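Local atomic coordinates of genome packaging NTPase B204 (Sulfolobus turreted icosahedral virus 2, PDB entry 4KFU), a protein that probably hydrolyses ATP to drive packaging of viral DNA into the capsid, as a P-loop NTPase of the FtsK-HerA superfamily. Residues D5-G16 against V147-F157; I34-N42 against T97-H108. All coordinates share one frame; numbering follows the deposited sequence.

Interaction 1. Residues D5-G16 against V147-F157; sequences DIVVLVGRKKSG and VYKQADLIIMF. With ACP (phosphomethylphosphonic acid adenylate ester), chain E.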
loop_
_atom_site.group_PDB
_atom_site.type_symbol
_atom_site.label_atom_id
_atom_site.label_comp_id
_atom_site.label_asym_id
_atom_site.label_seq_id
_atom_site.Cartn_x
_atom_site.Cartn_y
_atom_site.Cartn_z
ATOM N N ASP A 5 -10.729 1.895 -0.323
ATOM C CA ASP A 5 -10.321 0.656 0.342
ATOM C C ASP A 5 -8.892 0.750 0.858
ATOM O O ASP A 5 -8.069 1.491 0.315
ATOM C CB ASP A 5 -10.406 -0.541 -0.605
ATOM C CG ASP A 5 -11.801 -1.120 -0.690
ATOM O OD1 ASP A 5 -12.659 -0.735 0.138
ATOM O OD2 ASP A 5 -12.036 -1.963 -1.580
ATOM N N ILE A 6 -8.608 0.000 1.920
ATOM C CA ILE A 6 -7.233 -0.199 2.338
ATOM C C ILE A 6 -6.785 -1.517 1.698
ATOM O O ILE A 6 -7.397 -2.574 1.916
ATOM C CB ILE A 6 -7.092 -0.270 3.861
ATOM C CG1 ILE A 6 -7.421 1.105 4.476
ATOM C CG2 ILE A 6 -5.676 -0.670 4.230
ATOM C CD1 ILE A 6 -7.584 1.118 5.995
ATOM N N VAL A 7 -5.750 -1.437 0.869
ATOM C CA VAL A 7 -5.211 -2.611 0.188
ATOM C C VAL A 7 -3.780 -2.817 0.644
ATOM O O VAL A 7 -2.977 -1.872 0.680
ATOM C CB VAL A 7 -5.237 -2.450 -1.341
ATOM C CG1 VAL A 7 -4.626 -3.665 -2.018
ATOM C CG2 VAL A 7 -6.653 -2.238 -1.822
ATOM N N VAL A 8 -3.458 -4.054 1.008
ATOM C CA VAL A 8 -2.121 -4.369 1.481
ATOM C C VAL A 8 -1.500 -5.426 0.583
ATOM O O VAL A 8 -2.092 -6.495 0.355
ATOM C CB VAL A 8 -2.145 -4.847 2.941
ATOM C CG1 VAL A 8 -0.728 -5.145 3.430
ATOM C CG2 VAL A 8 -2.808 -3.772 3.833
ATOM N N LEU A 9 -0.323 -5.116 0.044
ATOM C CA LEU A 9 0.390 -6.073 -0.792
ATOM C C LEU A 9 1.613 -6.608 -0.055
ATOM O O LEU A 9 2.438 -5.837 0.452
ATOM C CB LEU A 9 0.847 -5.424 -2.092
ATOM C CG LEU A 9 -0.110 -4.491 -2.819
ATOM C CD1 LEU A 9 0.608 -3.934 -4.039
ATOM C CD2 LEU A 9 -1.374 -5.225 -3.225
ATOM N N VAL A 10 1.738 -7.930 -0.012
ATOM C CA VAL A 10 2.866 -8.570 0.656
ATOM C C VAL A 10 3.578 -9.490 -0.318
ATOM O O VAL A 10 2.954 -10.366 -0.926
ATOM C CB VAL A 10 2.421 -9.410 1.849
ATOM C CG1 VAL A 10 3.653 -9.977 2.570
ATOM C CG2 VAL A 10 1.555 -8.562 2.800
ATOM N N GLY A 11 4.884 -9.304 -0.463
ATOM C CA GLY A 11 5.627 -10.150 -1.379
ATOM C C GLY A 11 7.121 -9.953 -1.283
ATOM O O GLY A 11 7.585 -8.823 -1.107
ATOM N N ARG A 12 7.872 -11.052 -1.403
ATOM C CA ARG A 12 9.335 -10.992 -1.378
ATOM C C ARG A 12 9.885 -10.052 -2.457
ATOM O O ARG A 12 9.189 -9.722 -3.430
ATOM C CB ARG A 12 9.925 -12.401 -1.554
ATOM N N LYS A 13 11.115 -9.581 -2.267
ATOM C CA LYS A 13 11.777 -8.778 -3.291
ATOM C C LYS A 13 11.754 -9.526 -4.626
ATOM O O LYS A 13 12.062 -10.719 -4.672
ATOM C CB LYS A 13 13.217 -8.471 -2.879
ATOM C CG LYS A 13 14.007 -7.692 -3.920
ATOM C CD LYS A 13 15.375 -7.243 -3.394
ATOM C CE LYS A 13 15.242 -6.044 -2.474
ATOM N NZ LYS A 13 14.396 -5.004 -3.117
ATOM N N LYS A 14 11.365 -8.818 -5.686
ATOM C CA LYS A 14 11.195 -9.373 -7.030
ATOM C C LYS A 14 9.969 -10.291 -7.191
ATOM O O LYS A 14 9.828 -10.947 -8.224
ATOM C CB LYS A 14 12.464 -10.095 -7.520
ATOM C CG LYS A 14 13.757 -9.315 -7.345
ATOM C CD LYS A 14 13.794 -8.048 -8.197
ATOM C CE LYS A 14 15.053 -7.226 -7.899
ATOM N NZ LYS A 14 15.246 -6.117 -8.880
ATOM N N SER A 15 9.091 -10.336 -6.190
ATOM C CA SER A 15 7.844 -11.107 -6.297
ATOM C C SER A 15 6.880 -10.566 -7.351
ATOM O O SER A 15 6.100 -11.330 -7.932
ATOM C CB SER A 15 7.109 -11.174 -4.956
ATOM O OG SER A 15 6.748 -9.870 -4.516
ATOM N N GLY A 16 6.906 -9.252 -7.573
ATOM C CA GLY A 16 6.010 -8.639 -8.534
ATOM C C GLY A 16 5.000 -7.693 -7.913
ATOM O O GLY A 16 4.079 -7.244 -8.591
ATOM N N VAL A 147 -2.678 -3.376 10.834
ATOM C CA VAL A 147 -2.800 -3.145 9.389
ATOM C C VAL A 147 -3.605 -4.242 8.695
ATOM O O VAL A 147 -4.466 -3.961 7.849
ATOM C CB VAL A 147 -1.416 -3.014 8.693
ATOM C CG1 VAL A 147 -1.574 -2.995 7.172
ATOM C CG2 VAL A 147 -0.695 -1.760 9.164
ATOM N N TYR A 148 -3.349 -5.504 9.043
ATOM C CA TYR A 148 -4.090 -6.580 8.391
ATOM C C TYR A 148 -5.525 -6.682 8.897
ATOM O O TYR A 148 -6.417 -7.053 8.137
ATOM C CB TYR A 148 -3.358 -7.928 8.504
ATOM C CG TYR A 148 -1.932 -7.843 8.027
ATOM C CD1 TYR A 148 -1.648 -7.704 6.678
ATOM C CD2 TYR A 148 -0.865 -7.871 8.925
ATOM C CE1 TYR A 148 -0.332 -7.610 6.222
ATOM C CE2 TYR A 148 0.460 -7.762 8.478
ATOM C CZ TYR A 148 0.706 -7.642 7.115
ATOM O OH TYR A 148 2.004 -7.551 6.653
ATOM N N LYS A 149 -5.752 -6.353 10.165
ATOM C CA LYS A 149 -7.107 -6.382 10.703
ATOM C C LYS A 149 -7.978 -5.267 10.109
ATOM O O LYS A 149 -9.197 -5.417 9.969
ATOM C CB LYS A 149 -7.080 -6.261 12.223
ATOM C CG LYS A 149 -6.209 -7.302 12.938
ATOM C CD LYS A 149 -6.569 -8.730 12.535
ATOM C CE LYS A 149 -7.980 -9.083 12.941
ATOM N NZ LYS A 149 -8.059 -10.476 13.478
ATOM N N GLN A 150 -7.350 -4.152 9.749
ATOM C CA GLN A 150 -8.086 -3.003 9.215
ATOM C C GLN A 150 -8.186 -2.977 7.690
ATOM O O GLN A 150 -8.931 -2.167 7.118
ATOM C CB GLN A 150 -7.443 -1.695 9.700
ATOM C CG GLN A 150 -7.577 -1.459 11.189
ATOM C CD GLN A 150 -9.019 -1.515 11.660
ATOM O OE1 GLN A 150 -9.380 -2.357 12.483
ATOM N NE2 GLN A 150 -9.852 -0.619 11.137
ATOM N N ALA A 151 -7.431 -3.835 7.023
ATOM C CA ALA A 151 -7.427 -3.850 5.559
ATOM C C ALA A 151 -8.780 -4.302 4.997
ATOM O O ALA A 151 -9.559 -4.972 5.691
ATOM C CB ALA A 151 -6.307 -4.750 5.056
ATOM N N ASP A 152 -9.063 -3.932 3.748
ATOM C CA ASP A 152 -10.226 -4.467 3.036
ATOM C C ASP A 152 -9.798 -5.590 2.105
ATOM O O ASP A 152 -10.544 -6.544 1.872
ATOM C CB ASP A 152 -10.916 -3.377 2.224
ATOM C CG ASP A 152 -11.431 -2.256 3.089
ATOM O OD1 ASP A 152 -12.492 -2.448 3.727
ATOM O OD2 ASP A 152 -10.766 -1.195 3.146
ATOM N N LEU A 153 -8.587 -5.458 1.573
ATOM C CA LEU A 153 -8.018 -6.429 0.644
ATOM C C LEU A 153 -6.572 -6.695 1.019
ATOM O O LEU A 153 -5.796 -5.764 1.246
ATOM C CB LEU A 153 -8.061 -5.899 -0.787
ATOM C CG LEU A 153 -9.423 -5.845 -1.485
ATOM C CD1 LEU A 153 -9.258 -5.427 -2.937
ATOM C CD2 LEU A 153 -10.133 -7.189 -1.405
ATOM N N ILE A 154 -6.198 -7.966 1.091
ATOM C CA ILE A 154 -4.799 -8.313 1.329
ATOM C C ILE A 154 -4.328 -9.210 0.193
ATOM O O ILE A 154 -4.926 -10.260 -0.076
ATOM C CB ILE A 154 -4.588 -9.007 2.688
ATOM C CG1 ILE A 154 -5.166 -8.151 3.821
ATOM C CG2 ILE A 154 -3.121 -9.257 2.937
ATOM C CD1 ILE A 154 -5.231 -8.891 5.173
ATOM N N ILE A 155 -3.262 -8.782 -0.479
ATOM C CA ILE A 155 -2.722 -9.524 -1.610
ATOM C C ILE A 155 -1.382 -10.135 -1.214
ATOM O O ILE A 155 -0.529 -9.452 -0.643
ATOM C CB ILE A 155 -2.574 -8.619 -2.858
ATOM C CG1 ILE A 155 -3.962 -8.194 -3.360
ATOM C CG2 ILE A 155 -1.783 -9.328 -3.951
ATOM C CD1 ILE A 155 -3.950 -7.313 -4.580
ATOM N N MET A 156 -1.206 -11.430 -1.487
ATOM C CA MET A 156 0.015 -12.123 -1.080
ATOM C C MET A 156 0.632 -12.938 -2.209
ATOM O O MET A 156 -0.085 -13.620 -2.957
ATOM C CB MET A 156 -0.281 -13.038 0.121
ATOM C CG MET A 156 -0.568 -12.268 1.402
ATOM S SD MET A 156 -1.345 -13.275 2.681
ATOM C CE MET A 156 -2.990 -13.397 2.059
ATOM N N PHE A 157 1.957 -12.857 -2.336
ATOM C CA PHE A 157 2.702 -13.714 -3.277
ATOM C C PHE A 157 3.292 -14.893 -2.505
ATOM O O PHE A 157 3.135 -14.982 -1.291
ATOM C CB PHE A 157 3.813 -12.927 -3.983
ATOM C CG PHE A 157 3.296 -11.864 -4.926
ATOM C CD1 PHE A 157 3.281 -12.077 -6.298
ATOM C CD2 PHE A 157 2.797 -10.661 -4.438
ATOM C CE1 PHE A 157 2.793 -11.096 -7.185
ATOM C CE2 PHE A 157 2.308 -9.665 -5.322
ATOM C CZ PHE A 157 2.302 -9.896 -6.692
HETATM P PG ACP E . 11.787 -4.417 -5.033
HETATM O O1G ACP E . 12.082 -5.134 -3.629
HETATM O O2G ACP E . 10.694 -3.270 -4.782
HETATM O O3G ACP E . 13.042 -3.838 -5.577
HETATM P PB ACP E . 9.388 -5.948 -6.048
HETATM O O1B ACP E . 8.533 -4.594 -5.908
HETATM O O2B ACP E . 9.153 -6.866 -4.919
HETATM C C3B ACP E . 11.167 -5.639 -6.218
HETATM P PA ACP E . 8.651 -5.885 -8.786
HETATM O O1A ACP E . 9.575 -4.691 -8.839
HETATM O O2A ACP E . 7.150 -5.709 -8.883
HETATM O O3A ACP E . 8.916 -6.693 -7.410
HETATM O "O5'" ACP E . 9.043 -6.903 -9.968
HETATM C "C5'" ACP E . 10.362 -7.395 -10.196
HETATM C "C4'" ACP E . 10.441 -7.883 -11.648
HETATM O "O4'" ACP E . 9.599 -9.011 -11.919
HETATM C "C3'" ACP E . 10.015 -6.793 -12.619
HETATM O "O3'" ACP E . 11.173 -6.209 -13.231
HETATM C "C2'" ACP E . 9.201 -7.484 -13.687
HETATM O "O2'" ACP E . 9.999 -7.481 -14.864
HETATM C "C1'" ACP E . 8.987 -8.915 -13.213
HETATM N N9 ACP E . 7.519 -9.122 -13.107
HETATM C C8 ACP E . 6.762 -8.826 -12.032
HETATM N N7 ACP E . 5.453 -9.132 -12.252
HETATM C C5 ACP E . 5.359 -9.622 -13.501
HETATM C C6 ACP E . 4.271 -10.137 -14.365
HETATM N N6 ACP E . 2.984 -10.183 -13.954
HETATM N N1 ACP E . 4.608 -10.552 -15.608
HETATM C C2 ACP E . 5.881 -10.512 -16.049
HETATM N N3 ACP E . 6.917 -10.061 -15.318
HETATM C C4 ACP E . 6.723 -9.611 -14.055
HETATM O O HOH W 1 3.437 -13.072 0.844
#
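Val8 CG2 sits against Val147 CG1 (3.6 Å) and Ala151 CB, the apolar centre of a parallel strand pair in which the P-loop strand 6-10 runs beside strand 153-156. With CG1 anti to the backbone N (chi1 -179°), the two methyls of Val8 divide the work: CG2 takes Val147 and Ala151, while CG1 meets CE1 of Tyr148 at 3.7 Å, the two side chains crossing at about a right angle. Val10 CG2 reaches the same ring at its edge, near the ring plane. Helix 145-150 thereby packs against the sheet face that carries Val8 and Val10, and the hydroxyl of Tyr148 is bonded to Val140 O. On the face of Leu9 and Ile155 these two side chains lie side by side, Leu9 CD2 being 3.6 Å from Ile155 CD1, and helix 17-31 covers both.

Backbone bonds alternate along the pair, with Ile155 N to Val8 O the shortest at 2.7 Å. At the start of the strands Ile6 O is gripped twice, by the amides of Asp152 and Leu153. Asp152 returns a bond through OD2, whose anti lone pair receives Ile6 N at 2.8 Å, nearly straight at 173°. Its carboxylate is stacked on that of Asp5, and Arg127 bridges to both, which probably offsets their like charge.

At the other end the strand opens into the P-loop (Walker A), where Gly16 N donates to O3A of the nucleotide analogue at 3.3 Å. The ring of Phe157 lies against Ser15, with Ser15 OG over one face, Val10 O in plane at the edge, and Ser15 O close to CD1. Ser15 OG is held there by its 2.7 Å bond to Arg12 O, in the carbonyl plane.

Interaction 2. Residues I34-N42 against T97-H108; sequences ISYIIDDHN and TTVLIIDEAYYH. With ZN (zinc ion), chain L.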
loop_
_atom_site.group_PDB
_atom_site.type_symbol
_atom_site.label_atom_id
_atom_site.label_comp_id
_atom_site.label_asym_id
_atom_site.label_seq_id
_atom_site.Cartn_x
_atom_site.Cartn_y
_atom_site.Cartn_z
ATOM N N ILE A 34 -9.247 8.714 -10.865
ATOM C CA ILE A 34 -8.982 8.767 -9.426
ATOM C C ILE A 34 -7.535 9.204 -9.173
ATOM O O ILE A 34 -6.593 8.594 -9.688
ATOM C CB ILE A 34 -9.259 7.402 -8.761
ATOM C CG1 ILE A 34 -10.759 7.091 -8.810
ATOM C CG2 ILE A 34 -8.762 7.392 -7.319
ATOM C CD1 ILE A 34 -11.089 5.615 -8.674
ATOM N N SER A 35 -7.368 10.256 -8.376
ATOM C CA SER A 35 -6.047 10.812 -8.115
ATOM C C SER A 35 -5.237 9.927 -7.167
ATOM O O SER A 35 -5.791 9.123 -6.417
ATOM C CB SER A 35 -6.169 12.214 -7.512
ATOM O OG SER A 35 -6.735 12.159 -6.216
ATOM N N TYR A 36 -3.917 10.069 -7.212
ATOM C CA TYR A 36 -3.077 9.362 -6.257
ATOM C C TYR A 36 -1.845 10.150 -5.830
ATOM O O TYR A 36 -1.345 11.025 -6.559
ATOM C CB TYR A 36 -2.697 7.959 -6.761
ATOM C CG TYR A 36 -1.967 7.928 -8.091
ATOM C CD1 TYR A 36 -0.638 8.333 -8.192
ATOM C CD2 TYR A 36 -2.595 7.461 -9.238
ATOM C CE1 TYR A 36 0.033 8.297 -9.400
ATOM C CE2 TYR A 36 -1.931 7.422 -10.449
ATOM C CZ TYR A 36 -0.618 7.843 -10.521
ATOM O OH TYR A 36 0.058 7.798 -11.720
ATOM N N ILE A 37 -1.383 9.830 -4.626
ATOM C CA ILE A 37 -0.159 10.366 -4.057
ATOM C C ILE A 37 0.743 9.178 -3.740
ATOM O O ILE A 37 0.326 8.252 -3.016
ATOM C CB ILE A 37 -0.450 11.127 -2.742
ATOM C CG1 ILE A 37 -1.515 12.205 -2.965
ATOM C CG2 ILE A 37 0.826 11.724 -2.165
ATOM C CD1 ILE A 37 -2.051 12.809 -1.680
ATOM N N ILE A 38 1.967 9.179 -4.271
ATOM C CA ILE A 38 2.895 8.087 -3.972
ATOM C C ILE A 38 4.019 8.497 -3.020
ATOM O O ILE A 38 4.829 9.388 -3.336
ATOM C CB ILE A 38 3.537 7.513 -5.257
ATOM C CG1 ILE A 38 2.457 7.131 -6.277
ATOM C CG2 ILE A 38 4.422 6.325 -4.919
ATOM C CD1 ILE A 38 3.023 6.669 -7.627
ATOM N N ASP A 39 4.070 7.832 -1.866
ATOM C CA ASP A 39 5.147 7.992 -0.887
ATOM C C ASP A 39 6.249 7.005 -1.267
ATOM O O ASP A 39 6.131 5.799 -1.017
ATOM C CB ASP A 39 4.593 7.726 0.522
ATOM C CG ASP A 39 5.659 7.760 1.620
ATOM O OD1 ASP A 39 6.750 8.323 1.420
ATOM O OD2 ASP A 39 5.405 7.206 2.718
ATOM N N ASP A 40 7.309 7.528 -1.886
ATOM C CA ASP A 40 8.370 6.725 -2.527
ATOM C C ASP A 40 9.663 6.767 -1.702
ATOM O O ASP A 40 10.163 7.849 -1.364
ATOM C CB ASP A 40 8.626 7.295 -3.932
ATOM C CG ASP A 40 9.450 6.364 -4.836
ATOM O OD1 ASP A 40 10.149 5.450 -4.341
ATOM O OD2 ASP A 40 9.409 6.573 -6.066
ATOM N N HIS A 41 10.219 5.602 -1.386
ATOM C CA HIS A 41 11.414 5.546 -0.548
ATOM C C HIS A 41 12.667 5.083 -1.289
ATOM O O HIS A 41 13.762 5.067 -0.720
ATOM C CB HIS A 41 11.153 4.648 0.667
ATOM C CG HIS A 41 9.930 5.043 1.440
ATOM N ND1 HIS A 41 8.702 4.445 1.244
ATOM C CD2 HIS A 41 9.739 6.006 2.367
ATOM C CE1 HIS A 41 7.812 5.006 2.047
ATOM N NE2 HIS A 41 8.415 5.965 2.733
ATOM N N ASN A 42 12.502 4.730 -2.559
ATOM C CA ASN A 42 13.578 4.114 -3.336
ATOM C C ASN A 42 14.184 5.030 -4.393
ATOM O O ASN A 42 13.537 5.330 -5.406
ATOM C CB ASN A 42 13.071 2.848 -4.027
ATOM C CG ASN A 42 12.969 1.673 -3.088
ATOM O OD1 ASN A 42 13.208 1.799 -1.886
ATOM N ND2 ASN A 42 12.602 0.512 -3.632
ATOM N N THR A 97 -11.991 11.713 -3.662
ATOM C CA THR A 97 -11.375 10.501 -3.106
ATOM C C THR A 97 -10.051 10.139 -3.779
ATOM O O THR A 97 -9.970 9.984 -4.997
ATOM C CB THR A 97 -12.330 9.287 -3.114
ATOM O OG1 THR A 97 -13.540 9.633 -2.436
ATOM C CG2 THR A 97 -11.690 8.104 -2.386
ATOM N N THR A 98 -9.008 10.031 -2.965
ATOM C CA THR A 98 -7.648 9.847 -3.458
ATOM C C THR A 98 -7.038 8.586 -2.839
ATOM O O THR A 98 -7.330 8.253 -1.692
ATOM C CB THR A 98 -6.779 11.080 -3.072
ATOM O OG1 THR A 98 -7.283 12.250 -3.732
ATOM C CG2 THR A 98 -5.311 10.882 -3.448
ATOM N N VAL A 99 -6.209 7.875 -3.599
ATOM C CA VAL A 99 -5.434 6.787 -3.025
ATOM C C VAL A 99 -4.005 7.199 -2.654
ATOM O O VAL A 99 -3.231 7.667 -3.503
ATOM C CB VAL A 99 -5.387 5.578 -3.965
ATOM C CG1 VAL A 99 -4.630 4.460 -3.293
ATOM C CG2 VAL A 99 -6.807 5.138 -4.303
ATOM N N LEU A 100 -3.670 7.044 -1.375
ATOM C CA LEU A 100 -2.300 7.237 -0.912
ATOM C C LEU A 100 -1.540 5.909 -1.041
ATOM O O LEU A 100 -1.855 4.939 -0.345
ATOM C CB LEU A 100 -2.290 7.713 0.544
ATOM C CG LEU A 100 -0.912 7.938 1.172
ATOM C CD1 LEU A 100 -0.059 8.913 0.316
ATOM C CD2 LEU A 100 -1.013 8.425 2.637
ATOM N N ILE A 101 -0.551 5.876 -1.933
ATOM C CA ILE A 101 0.248 4.684 -2.191
ATOM C C ILE A 101 1.595 4.741 -1.488
ATOM O O ILE A 101 2.391 5.663 -1.700
ATOM C CB ILE A 101 0.502 4.502 -3.699
ATOM C CG1 ILE A 101 -0.817 4.586 -4.475
ATOM C CG2 ILE A 101 1.226 3.177 -3.970
ATOM C CD1 ILE A 101 -0.685 4.270 -5.973
ATOM N N ILE A 102 1.849 3.743 -0.650
ATOM C CA ILE A 102 3.051 3.718 0.168
ATOM C C ILE A 102 3.839 2.454 -0.094
ATOM O O ILE A 102 3.534 1.393 0.461
ATOM C CB ILE A 102 2.720 3.804 1.664
ATOM C CG1 ILE A 102 1.713 4.931 1.910
ATOM C CG2 ILE A 102 3.997 4.052 2.503
ATOM C CD1 ILE A 102 1.590 5.309 3.349
ATOM N N ASP A 103 4.843 2.554 -0.959
ATOM C CA ASP A 103 5.730 1.410 -1.175
ATOM C C ASP A 103 6.735 1.379 -0.034
ATOM O O ASP A 103 6.992 2.419 0.599
ATOM C CB ASP A 103 6.411 1.468 -2.542
ATOM C CG ASP A 103 6.433 0.100 -3.241
ATOM O OD1 ASP A 103 6.470 -0.935 -2.526
ATOM O OD2 ASP A 103 6.405 0.055 -4.498
ATOM N N GLU A 104 7.259 0.193 0.273
ATOM C CA GLU A 104 8.119 0.016 1.447
ATOM C C GLU A 104 7.441 0.560 2.713
ATOM O O GLU A 104 8.037 1.344 3.465
ATOM C CB GLU A 104 9.482 0.694 1.225
ATOM C CG GLU A 104 10.191 0.308 -0.096
ATOM C CD GLU A 104 9.862 1.238 -1.282
ATOM O OE1 GLU A 104 9.457 2.411 -1.064
ATOM O OE2 GLU A 104 10.015 0.796 -2.450
ATOM N N ALA A 105 6.196 0.147 2.948
ATOM C CA ALA A 105 5.396 0.716 4.032
ATOM C C ALA A 105 5.908 0.434 5.441
ATOM O O ALA A 105 5.375 0.986 6.398
ATOM C CB ALA A 105 3.924 0.311 3.907
ATOM N N TYR A 106 6.923 -0.417 5.588
ATOM C CA TYR A 106 7.469 -0.691 6.922
ATOM C C TYR A 106 8.141 0.533 7.540
ATOM O O TYR A 106 8.430 0.550 8.735
ATOM C CB TYR A 106 8.442 -1.872 6.902
ATOM C CG TYR A 106 9.572 -1.714 5.921
ATOM C CD1 TYR A 106 10.714 -0.987 6.249
ATOM C CD2 TYR A 106 9.499 -2.293 4.658
ATOM C CE1 TYR A 106 11.755 -0.839 5.336
ATOM C CE2 TYR A 106 10.527 -2.155 3.742
ATOM C CZ TYR A 106 11.651 -1.430 4.083
ATOM O OH TYR A 106 12.665 -1.305 3.157
ATOM N N TYR A 107 8.422 1.553 6.738
ATOM C CA TYR A 107 8.997 2.763 7.316
ATOM C C TYR A 107 8.034 3.468 8.251
ATOM O O TYR A 107 8.460 4.072 9.231
ATOM C CB TYR A 107 9.451 3.726 6.225
ATOM C CG TYR A 107 10.680 3.234 5.528
ATOM C CD1 TYR A 107 11.878 3.077 6.223
ATOM C CD2 TYR A 107 10.645 2.898 4.187
ATOM C CE1 TYR A 107 13.019 2.604 5.583
ATOM C CE2 TYR A 107 11.774 2.429 3.541
ATOM C CZ TYR A 107 12.958 2.283 4.240
ATOM O OH TYR A 107 14.080 1.807 3.586
ATOM N N HIS A 108 6.738 3.381 7.955
ATOM C CA HIS A 108 5.733 4.153 8.706
ATOM C C HIS A 108 4.780 3.283 9.516
ATOM O O HIS A 108 4.095 3.775 10.419
ATOM C CB HIS A 108 4.926 5.019 7.735
ATOM C CG HIS A 108 5.770 5.956 6.926
ATOM N ND1 HIS A 108 6.744 6.745 7.500
ATOM C CD2 HIS A 108 5.774 6.240 5.607
ATOM C CE1 HIS A 108 7.329 7.466 6.555
ATOM N NE2 HIS A 108 6.756 7.183 5.403
HETATM ZN ZN ZN L . 7.465 7.611 3.560
#
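Asp39 and His108 approach from opposite directions to share a zinc ion at the C-terminal end of two parallel strands, 35-40 and 98-102, adjacent strands of the sheet of this P-loop NTPase fold. The carboxylate of Asp39 and the ring of His108 are nearly coplanar, 21° apart, and the carboxylate meets the ring at its edge, in plane. Asp39 grips the metal with both oxygens, OD1 at 2.4 Å and OD2 at 2.3 Å from zinc, its CG anti to the backbone N (chi1 176°) and thus carried out over the sheet face shared with Ile102. His108 NE2 binds zinc at 2.0 Å and His41 NE2 at 2.1 Å; Asp73 from outside the two segments completes the site.

The ring of His41 is fixed from several sides. Tyr107 CD2 lies over one face, 3.6 Å from His41 CG, the two rings meeting obliquely with their planes at 43°. Ile102 CG2 stands at the edge. Glu104 slides past in the opposite direction with its carboxylate almost perpendicular to the imidazole, yet OE1 lies in the ring plane and accepts from His41 ND1 at 3.2 Å through its anti lone pair; ND1 also makes a weak, bent bond to Asp103 O. Glu104 OE1 takes His41 N as well, and so orients a zinc ligand. Asp103-Glu104 is consistent with a Walker B motif.

Farther back, Ile38 and Ile101 point the same way side by side on one face, whereas on the other Leu100 leans obliquely across Ile37. The ladder tightens toward the zinc end of strand 35-40: Ile101 N to Ile37 O is 2.8 Å and Asp39 N to Ile101 O 2.7 Å, before a weak last bond from Asp103 N to Asp39 O.

Interactions 1 and 2 are two parallel strand pairs of one sheet, with strand 131-137 lying between strands 98-102 and 6-10. Their centres are about 13 Å apart and their nearest atoms about 6 Å, so they do not touch. Along the chain, interaction 2 is nested inside the loop closed by interaction 1. Both direct their C-terminal ends toward the nucleotide: 5-16 supplies part of the P-loop around AMPPCP, while in 97-108 the side chain of Asp103 comes about 4 Å from a bound magnesium ion and is hydrogen-bonded to Ser18 of the nucleotide pocket. The zinc site of interaction 2 is a separate metal centre at that same edge.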